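Local coordinates for protein guanine deaminase (Escherichia coli, PDB 6OHB) that catalyses the zinc-dependent hydrolytic deamination of guanine to xanthine and ammonia, a step of purine degradation, at residues A[8-13]-A[58-63]; A[38-41]-A[46-49]; A[375-380]-A[385-390]. All coordinates share one frame; numbering follows the deposited sequence.

Interaction 1 (A[8-13]-A[58-63]); sequences LKAVRG and HQIPDT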
loop_
_atom_site.group_PDB
_atom_site.type_symbol
_atom_site.label_atom_id
_atom_site.label_comp_id
_atom_site.label_asym_id
_atom_site.label_seq_id
_atom_site.Cartn_x
_atom_site.Cartn_y
_atom_site.Cartn_z
ATOM N N LEU A 8 -16.448 35.214 -12.797
ATOM C CA LEU A 8 -16.150 33.897 -13.339
ATOM C C LEU A 8 -14.716 33.471 -13.017
ATOM O O LEU A 8 -13.832 34.299 -12.778
ATOM C CB LEU A 8 -16.358 33.902 -14.856
ATOM C CG LEU A 8 -17.089 32.753 -15.546
ATOM C CD1 LEU A 8 -18.202 32.208 -14.676
ATOM C CD2 LEU A 8 -17.657 33.235 -16.872
ATOM N N LYS A 9 -14.501 32.152 -13.007
ATOM C CA LYS A 9 -13.168 31.558 -13.028
ATOM C C LYS A 9 -13.118 30.536 -14.151
ATOM O O LYS A 9 -14.106 29.838 -14.400
ATOM C CB LYS A 9 -12.797 30.871 -11.701
ATOM C CG LYS A 9 -12.705 31.797 -10.506
ATOM C CD LYS A 9 -12.184 31.054 -9.279
ATOM C CE LYS A 9 -12.523 31.802 -7.999
ATOM N NZ LYS A 9 -11.865 31.204 -6.807
ATOM N N ALA A 10 -11.966 30.439 -14.814
ATOM C CA ALA A 10 -11.767 29.538 -15.944
ATOM C C ALA A 10 -10.630 28.572 -15.647
ATOM O O ALA A 10 -9.523 28.999 -15.300
ATOM C CB ALA A 10 -11.465 30.322 -17.224
ATOM N N VAL A 11 -10.893 27.277 -15.810
ATOM C CA VAL A 11 -9.918 26.224 -15.554
ATOM C C VAL A 11 -9.819 25.362 -16.805
ATOM O O VAL A 11 -10.820 24.793 -17.254
ATOM C CB VAL A 11 -10.304 25.362 -14.339
ATOM C CG1 VAL A 11 -9.360 24.181 -14.212
ATOM C CG2 VAL A 11 -10.305 26.197 -13.058
ATOM N N ARG A 12 -8.618 25.243 -17.356
ATOM C CA ARG A 12 -8.398 24.486 -18.578
ATOM C C ARG A 12 -7.589 23.222 -18.296
ATOM O O ARG A 12 -6.687 23.227 -17.450
ATOM C CB ARG A 12 -7.674 25.353 -19.610
ATOM C CG ARG A 12 -7.548 24.698 -20.959
ATOM C CD ARG A 12 -6.804 25.573 -21.941
ATOM N NE ARG A 12 -6.712 24.914 -23.236
ATOM C CZ ARG A 12 -6.189 25.476 -24.317
ATOM N NH1 ARG A 12 -5.713 26.715 -24.255
ATOM N NH2 ARG A 12 -6.146 24.801 -25.459
ATOM N N GLY A 13 -7.901 22.146 -19.007
ATOM C CA GLY A 13 -7.057 20.965 -18.908
ATOM C C GLY A 13 -7.808 19.723 -19.352
ATOM O O GLY A 13 -8.804 19.807 -20.057
ATOM N N HIS A 58 -15.223 31.156 -25.720
ATOM C CA HIS A 58 -15.765 32.488 -25.984
ATOM C C HIS A 58 -16.417 33.102 -24.749
ATOM O O HIS A 58 -16.474 34.331 -24.637
ATOM C CB HIS A 58 -16.765 32.437 -27.147
ATOM C CG HIS A 58 -17.960 31.577 -26.880
ATOM N ND1 HIS A 58 -17.951 30.211 -27.071
ATOM C CD2 HIS A 58 -19.200 31.888 -26.434
ATOM C CE1 HIS A 58 -19.136 29.719 -26.757
ATOM N NE2 HIS A 58 -19.913 30.715 -26.367
ATOM N N GLN A 59 -16.898 32.281 -23.812
ATOM C CA GLN A 59 -17.531 32.775 -22.589
ATOM C C GLN A 59 -16.542 33.324 -21.564
ATOM O O GLN A 59 -16.987 33.807 -20.514
ATOM C CB GLN A 59 -18.345 31.665 -21.923
ATOM C CG GLN A 59 -19.508 31.136 -22.735
ATOM C CD GLN A 59 -20.116 29.897 -22.116
ATOM O OE1 GLN A 59 -21.041 29.984 -21.309
ATOM N NE2 GLN A 59 -19.584 28.730 -22.479
ATOM N N ILE A 60 -15.237 33.257 -21.813
ATOM C CA ILE A 60 -14.249 33.710 -20.834
ATOM C C ILE A 60 -14.064 35.218 -20.959
ATOM O O ILE A 60 -13.611 35.704 -22.006
ATOM C CB ILE A 60 -12.907 32.975 -20.995
ATOM C CG1 ILE A 60 -13.096 31.464 -20.848
ATOM C CG2 ILE A 60 -11.905 33.472 -19.959
ATOM C CD1 ILE A 60 -11.877 30.659 -21.215
ATOM N N PRO A 61 -14.389 35.989 -19.924
ATOM C CA PRO A 61 -14.285 37.449 -20.027
ATOM C C PRO A 61 -12.839 37.904 -20.130
ATOM O O PRO A 61 -11.904 37.210 -19.726
ATOM C CB PRO A 61 -14.929 37.952 -18.728
ATOM C CG PRO A 61 -15.690 36.776 -18.176
ATOM C CD PRO A 61 -14.945 35.561 -18.630
ATOM N N ASP A 62 -12.668 39.111 -20.674
ATOM C CA ASP A 62 -11.338 39.687 -20.819
ATOM C C ASP A 62 -10.695 40.011 -19.477
ATOM O O ASP A 62 -9.482 40.238 -19.427
ATOM C CB ASP A 62 -11.412 40.961 -21.665
ATOM C CG ASP A 62 -12.271 40.791 -22.907
ATOM O OD1 ASP A 62 -13.498 40.612 -22.754
ATOM O OD2 ASP A 62 -11.730 40.850 -24.032
ATOM N N THR A 63 -11.480 40.050 -18.396
ATOM C CA THR A 63 -10.968 40.435 -17.086
ATOM C C THR A 63 -10.225 39.320 -16.359
ATOM O O THR A 63 -9.461 39.611 -15.431
ATOM C CB THR A 63 -12.131 40.893 -16.198
ATOM O OG1 THR A 63 -13.105 41.582 -16.993
ATOM C CG2 THR A 63 -11.635 41.812 -15.081
#
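Ile60 meets Ala10 through a staggered side chain: its chi1 of -58° sets CG1 beside the backbone N and anti to the carbonyl carbon, and a chi2 of 170° extends the chain to CD1. CG2 takes the branch anti to the backbone N, and all three carbons come to bear on a single methyl group. Ala10 CB lies 4.0 Å from Ile60 CD1. The same methyl is 4.1 Å from Ile60 CG1 and 4.2 Å from Ile60 CG2, so the isoleucine spreads over it instead of touching at one point. Leu8 is turned less regularly, its chi1 of -136° falling away from a staggered position. That rotation carries the CD2 branch to the loop, where Leu8 CD2 stands 4.0 Å from Pro61 CD, the delta carbon of the ring, bonded to the proline nitrogen. The two side chains cross at about a right angle. Leu8 CD2 also comes within 3.7 Å of Gln59 O, a van der Waals approach to a carbonyl. In the fold, strand 8-12 is an inner strand of a four-stranded mixed sheet, between strands 38-43 and 67-70, in the small beta domain that accompanies the barrel in amidohydrolases. Residues 58-63 belong to the connection from helix 53-56 to strand 67-70 and cover the sheet face that carries Leu8 and Ala10. Ile60 also packs on Leu39, and Gln59 on Leu41 of the neighbouring strand, while Ile64 touches both Leu8 and Ala10. The backbones stay well apart, with Ala10 CA 6.9 Å from Ile60 CA. The segments bury 157 Å² between them; the backbone bonds of strand 8-12 go to the strands flanking it, Val11 with Leu40 and Ala10 with Arg67.

Interaction 2 (A[38-41]-A[46-49]); sequences GLLL and KVEW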
loop_
_atom_site.group_PDB
_atom_site.type_symbol
_atom_site.label_atom_id
_atom_site.label_comp_id
_atom_site.label_asym_id
_atom_site.label_seq_id
_atom_site.Cartn_x
_atom_site.Cartn_y
_atom_site.Cartn_z
ATOM N N GLY A 38 -10.355 20.403 -22.339
ATOM C CA GLY A 38 -11.591 20.888 -21.767
ATOM C C GLY A 38 -11.499 22.173 -20.971
ATOM O O GLY A 38 -10.412 22.617 -20.573
ATOM N N LEU A 39 -12.669 22.754 -20.714
ATOM C CA LEU A 39 -12.824 24.025 -20.028
ATOM C C LEU A 39 -13.919 23.896 -18.983
ATOM O O LEU A 39 -15.010 23.385 -19.272
ATOM C CB LEU A 39 -13.178 25.145 -21.006
ATOM C CG LEU A 39 -13.668 26.437 -20.353
ATOM C CD1 LEU A 39 -12.544 27.058 -19.539
ATOM C CD2 LEU A 39 -14.188 27.409 -21.405
ATOM N N LEU A 40 -13.612 24.373 -17.778
ATOM C CA LEU A 40 -14.519 24.401 -16.641
ATOM C C LEU A 40 -14.655 25.848 -16.197
ATOM O O LEU A 40 -13.668 26.468 -15.786
ATOM C CB LEU A 40 -13.992 23.534 -15.495
ATOM C CG LEU A 40 -14.722 23.707 -14.160
ATOM C CD1 LEU A 40 -16.125 23.125 -14.245
ATOM C CD2 LEU A 40 -13.935 23.074 -13.018
ATOM N N LEU A 41 -15.863 26.387 -16.305
ATOM C CA LEU A 41 -16.178 27.735 -15.866
ATOM C C LEU A 41 -16.964 27.659 -14.565
ATOM O O LEU A 41 -17.970 26.939 -14.485
ATOM C CB LEU A 41 -16.990 28.485 -16.924
ATOM C CG LEU A 41 -16.227 28.902 -18.177
ATOM C CD1 LEU A 41 -17.184 29.508 -19.187
ATOM C CD2 LEU A 41 -15.118 29.879 -17.815
ATOM N N LYS A 46 -20.055 27.174 -8.067
ATOM C CA LYS A 46 -20.699 26.092 -8.792
ATOM C C LYS A 46 -20.185 26.038 -10.222
ATOM O O LYS A 46 -19.684 27.025 -10.770
ATOM C CB LYS A 46 -22.231 26.246 -8.800
ATOM C CG LYS A 46 -22.861 26.339 -7.416
ATOM C CD LYS A 46 -24.376 26.303 -7.503
ATOM C CE LYS A 46 -25.013 26.935 -6.275
ATOM N NZ LYS A 46 -25.611 25.921 -5.366
ATOM N N VAL A 47 -20.327 24.859 -10.825
ATOM C CA VAL A 47 -20.043 24.678 -12.243
ATOM C C VAL A 47 -21.002 25.535 -13.061
ATOM O O VAL A 47 -22.204 25.248 -13.142
ATOM C CB VAL A 47 -20.141 23.197 -12.648
ATOM C CG1 VAL A 47 -19.991 23.047 -14.161
ATOM C CG2 VAL A 47 -19.081 22.373 -11.914
ATOM N N GLU A 48 -20.477 26.603 -13.662
ATOM C CA GLU A 48 -21.272 27.406 -14.580
ATOM C C GLU A 48 -21.344 26.755 -15.950
ATOM O O GLU A 48 -22.408 26.735 -16.580
ATOM C CB GLU A 48 -20.692 28.813 -14.704
ATOM C CG GLU A 48 -21.599 29.773 -15.467
ATOM C CD GLU A 48 -22.732 30.290 -14.603
ATOM O OE1 GLU A 48 -22.665 30.114 -13.367
ATOM O OE2 GLU A 48 -23.694 30.865 -15.155
ATOM N N TRP A 49 -20.223 26.221 -16.425
ATOM C CA TRP A 49 -20.214 25.616 -17.752
ATOM C C TRP A 49 -19.080 24.608 -17.813
ATOM O O TRP A 49 -18.012 24.846 -17.259
ATOM C CB TRP A 49 -20.051 26.683 -18.851
ATOM C CG TRP A 49 -20.226 26.183 -20.269
ATOM C CD1 TRP A 49 -21.367 26.240 -21.024
ATOM C CD2 TRP A 49 -19.225 25.576 -21.105
ATOM N NE1 TRP A 49 -21.142 25.692 -22.269
ATOM C CE2 TRP A 49 -19.838 25.279 -22.345
ATOM C CE3 TRP A 49 -17.878 25.253 -20.927
ATOM C CZ2 TRP A 49 -19.146 24.670 -23.395
ATOM C CZ3 TRP A 49 -17.194 24.648 -21.971
ATOM C CH2 TRP A 49 -17.830 24.361 -23.187
#
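Leu39, Leu41 and Trp49 form the apolar centre, on the face of the hairpin that also meets Ala10. The Trp49 ring reaches back along the neighbouring strand because its CG is anti to the backbone N, which brings Trp49 CZ3 to 4.1 Å from Leu39 CD2, the two side chains crossing at about a right angle. Nearer the backbone, Leu41 CD1 lies 4.0 Å from Trp49 CB. On the opposite face Leu40 places its CD1 against both methyls of Val47, with Leu40 CD1 and Val47 CG2 3.8 Å apart. Between these faces runs the backbone. Leu41 N donates to Trp49 O at 2.8 Å, nearly straight at 173° and in the carbonyl plane. Leu41 O is gripped twice: by Glu48 N at 2.7 Å, through a bent bond of 135°, and by Trp49 N at 3.1 Å, both donors tilted from the carbonyl plane. At the outer edge Glu48 CB sits 3.3 Å from Leu41 O, while the carboxylate leads away from the partner strand at an exposed position. Leu41 and Trp49 form an antiparallel hydrogen-bonded pair, and the axes of the short segments stand at 123°, short of the 180° of exactly opposed strands. Two consecutive residues, Glu48 and Trp49, thus face Leu41 alone, a classic beta bulge in the hairpin of strands 38-43 and 46-50.

Interaction 3 (A[375-380]-A[385-390]); sequences DLIGNF and EADFVV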
loop_
_atom_site.group_PDB
_atom_site.type_symbol
_atom_site.label_atom_id
_atom_site.label_comp_id
_atom_site.label_asym_id
_atom_site.label_seq_id
_atom_site.Cartn_x
_atom_site.Cartn_y
_atom_site.Cartn_z
ATOM N N ASP A 375 -26.574 14.715 -6.006
ATOM C CA ASP A 375 -27.191 15.850 -6.680
ATOM C C ASP A 375 -26.403 17.138 -6.492
ATOM O O ASP A 375 -26.650 18.108 -7.217
ATOM C CB ASP A 375 -28.623 16.063 -6.175
ATOM C CG ASP A 375 -29.557 14.934 -6.562
ATOM O OD1 ASP A 375 -30.487 14.640 -5.781
ATOM O OD2 ASP A 375 -29.368 14.344 -7.648
ATOM N N LEU A 376 -25.452 17.162 -5.560
ATOM C CA LEU A 376 -24.668 18.353 -5.260
ATOM C C LEU A 376 -23.222 18.275 -5.720
ATOM O O LEU A 376 -22.666 19.298 -6.123
ATOM C CB LEU A 376 -24.694 18.642 -3.753
ATOM C CG LEU A 376 -26.089 18.655 -3.124
ATOM C CD1 LEU A 376 -26.022 19.085 -1.668
ATOM C CD2 LEU A 376 -27.028 19.564 -3.914
ATOM N N ILE A 377 -22.602 17.096 -5.673
ATOM C CA ILE A 377 -21.195 16.908 -5.997
ATOM C C ILE A 377 -21.050 15.623 -6.806
ATOM O O ILE A 377 -22.012 14.876 -7.004
ATOM C CB ILE A 377 -20.308 16.841 -4.733
ATOM C CG1 ILE A 377 -20.721 15.651 -3.860
ATOM C CG2 ILE A 377 -20.380 18.140 -3.942
ATOM C CD1 ILE A 377 -19.768 15.377 -2.688
ATOM N N GLY A 378 -19.832 15.357 -7.270
ATOM C CA GLY A 378 -19.478 14.068 -7.835
ATOM C C GLY A 378 -19.096 14.093 -9.298
ATOM O O GLY A 378 -18.466 13.138 -9.773
ATOM N N ASN A 379 -19.473 15.129 -10.039
ATOM C CA ASN A 379 -19.060 15.251 -11.432
ATOM C C ASN A 379 -19.122 16.725 -11.822
ATOM O O ASN A 379 -19.317 17.604 -10.977
ATOM C CB ASN A 379 -19.907 14.352 -12.341
ATOM C CG ASN A 379 -21.402 14.512 -12.112
ATOM O OD1 ASN A 379 -21.869 15.558 -11.661
ATOM N ND2 ASN A 379 -22.158 13.467 -12.424
ATOM N N PHE A 380 -18.927 16.997 -13.112
ATOM C CA PHE A 380 -18.846 18.359 -13.621
ATOM C C PHE A 380 -20.127 18.793 -14.332
ATOM O O PHE A 380 -20.073 19.599 -15.267
ATOM C CB PHE A 380 -17.638 18.501 -14.547
ATOM C CG PHE A 380 -16.323 18.242 -13.867
ATOM C CD1 PHE A 380 -15.829 19.127 -12.919
ATOM C CD2 PHE A 380 -15.589 17.106 -14.161
ATOM C CE1 PHE A 380 -14.620 18.888 -12.287
ATOM C CE2 PHE A 380 -14.385 16.857 -13.530
ATOM C CZ PHE A 380 -13.899 17.747 -12.595
ATOM N N GLU A 385 -21.682 21.693 -7.196
ATOM C CA GLU A 385 -20.692 22.427 -6.421
ATOM C C GLU A 385 -19.287 22.101 -6.917
ATOM O O GLU A 385 -18.956 20.944 -7.192
ATOM C CB GLU A 385 -20.847 22.107 -4.936
ATOM C CG GLU A 385 -22.233 22.485 -4.427
ATOM C CD GLU A 385 -22.525 21.999 -3.023
ATOM O OE1 GLU A 385 -21.717 21.218 -2.467
ATOM O OE2 GLU A 385 -23.581 22.400 -2.484
ATOM N N ALA A 386 -18.461 23.139 -7.046
ATOM C CA ALA A 386 -17.164 23.021 -7.715
ATOM C C ALA A 386 -16.086 22.605 -6.712
ATOM O O ALA A 386 -15.226 23.383 -6.300
ATOM C CB ALA A 386 -16.814 24.330 -8.417
ATOM N N ASP A 387 -16.145 21.331 -6.334
ATOM C CA ASP A 387 -15.108 20.675 -5.542
ATOM C C ASP A 387 -14.355 19.766 -6.500
ATOM O O ASP A 387 -14.928 18.799 -7.009
ATOM C CB ASP A 387 -15.701 19.844 -4.403
ATOM C CG ASP A 387 -16.485 20.667 -3.398
ATOM O OD1 ASP A 387 -16.305 21.905 -3.333
ATOM O OD2 ASP A 387 -17.293 20.054 -2.665
ATOM N N PHE A 388 -13.083 20.061 -6.758
ATOM C CA PHE A 388 -12.359 19.210 -7.693
ATOM C C PHE A 388 -10.872 19.220 -7.373
ATOM O O PHE A 388 -10.381 20.034 -6.588
ATOM C CB PHE A 388 -12.614 19.618 -9.152
ATOM C CG PHE A 388 -12.209 21.032 -9.488
ATOM C CD1 PHE A 388 -13.077 22.090 -9.269
ATOM C CD2 PHE A 388 -10.975 21.295 -10.069
ATOM C CE1 PHE A 388 -12.713 23.388 -9.596
ATOM C CE2 PHE A 388 -10.607 22.588 -10.402
ATOM C CZ PHE A 388 -11.478 23.637 -10.164
ATOM N N VAL A 389 -10.164 18.271 -7.984
ATOM C CA VAL A 389 -8.752 18.029 -7.727
ATOM C C VAL A 389 -8.012 17.985 -9.058
ATOM O O VAL A 389 -8.416 17.264 -9.980
ATOM C CB VAL A 389 -8.523 16.719 -6.949
ATOM C CG1 VAL A 389 -7.048 16.568 -6.579
ATOM C CG2 VAL A 389 -9.405 16.670 -5.713
ATOM N N VAL A 390 -6.939 18.759 -9.158
ATOM C CA VAL A 390 -5.992 18.643 -10.258
ATOM C C VAL A 390 -4.918 17.649 -9.828
ATOM O O VAL A 390 -4.209 17.887 -8.839
ATOM C CB VAL A 390 -5.380 20.006 -10.609
ATOM C CG1 VAL A 390 -4.516 19.894 -11.848
ATOM C CG2 VAL A 390 -6.484 21.049 -10.793
HETATM O O HOH W 1 -17.401 17.268 -7.050
#
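The backbones meet through Glu385 N, which donates to Leu376 O at 2.8 Å (161° at the hydrogen, the donor nearly in line with the C=O bond), and through a water that accepts from Gly378 N and donates to Asp387 O. Ile377 has CG1 between its backbone N and carbonyl carbon (chi1 61°), an orientation that turns CG2 toward two acids: it lies 3.7 Å from Glu385 OE1 and 3.9 Å from Asp387 OD2. Glu385 runs extended alongside Leu376, with Leu376 CB 4.1 Å from Glu385 CD. Its carboxylate bridges Arg162 and Arg201, the latter shared with Asp387. Here the loop after helix 365-370 leads, through an inverse gamma turn centred on Ala386, into strand 388-391 of the amidohydrolase fold, paired antiparallel with strands 73-84 and 425-430. With the carboxylate gone, as in an alanine here, Arg162 would probably lack this salt-bridge mate, Arg201 would keep Asp387, and the flank of Leu376 would be less covered. Farther along, Phe380 presents its ring edge to the CB of Phe388, with Phe380 CE1 3.8 Å from Phe388 CB, and the side chains cross at about a right angle; Phe388 stacks on Tyr429.

Interaction 1 is a surface contact, interaction 2 is partly buried and interaction 3 is buried. The first two share a sheet: the hairpin 38-41/46-49 is nested within the loop closed by 8-13/58-63, and Gly13 O probably accepts a hydrogen bond from Gly38 N at 2.8 Å. Interaction 3 comes later in the chain and backs onto that sheet, with Leu40 CD2 3.6 Å from Phe388 CE1 and Val11 CG2 4.0 Å from Phe388 CZ. Chemistry follows place: methyl packing where a loop covers the sheet, backbone bonding combined with leucine and tryptophan packing within the hairpin, and buried carboxylates paired with arginines in interaction 3.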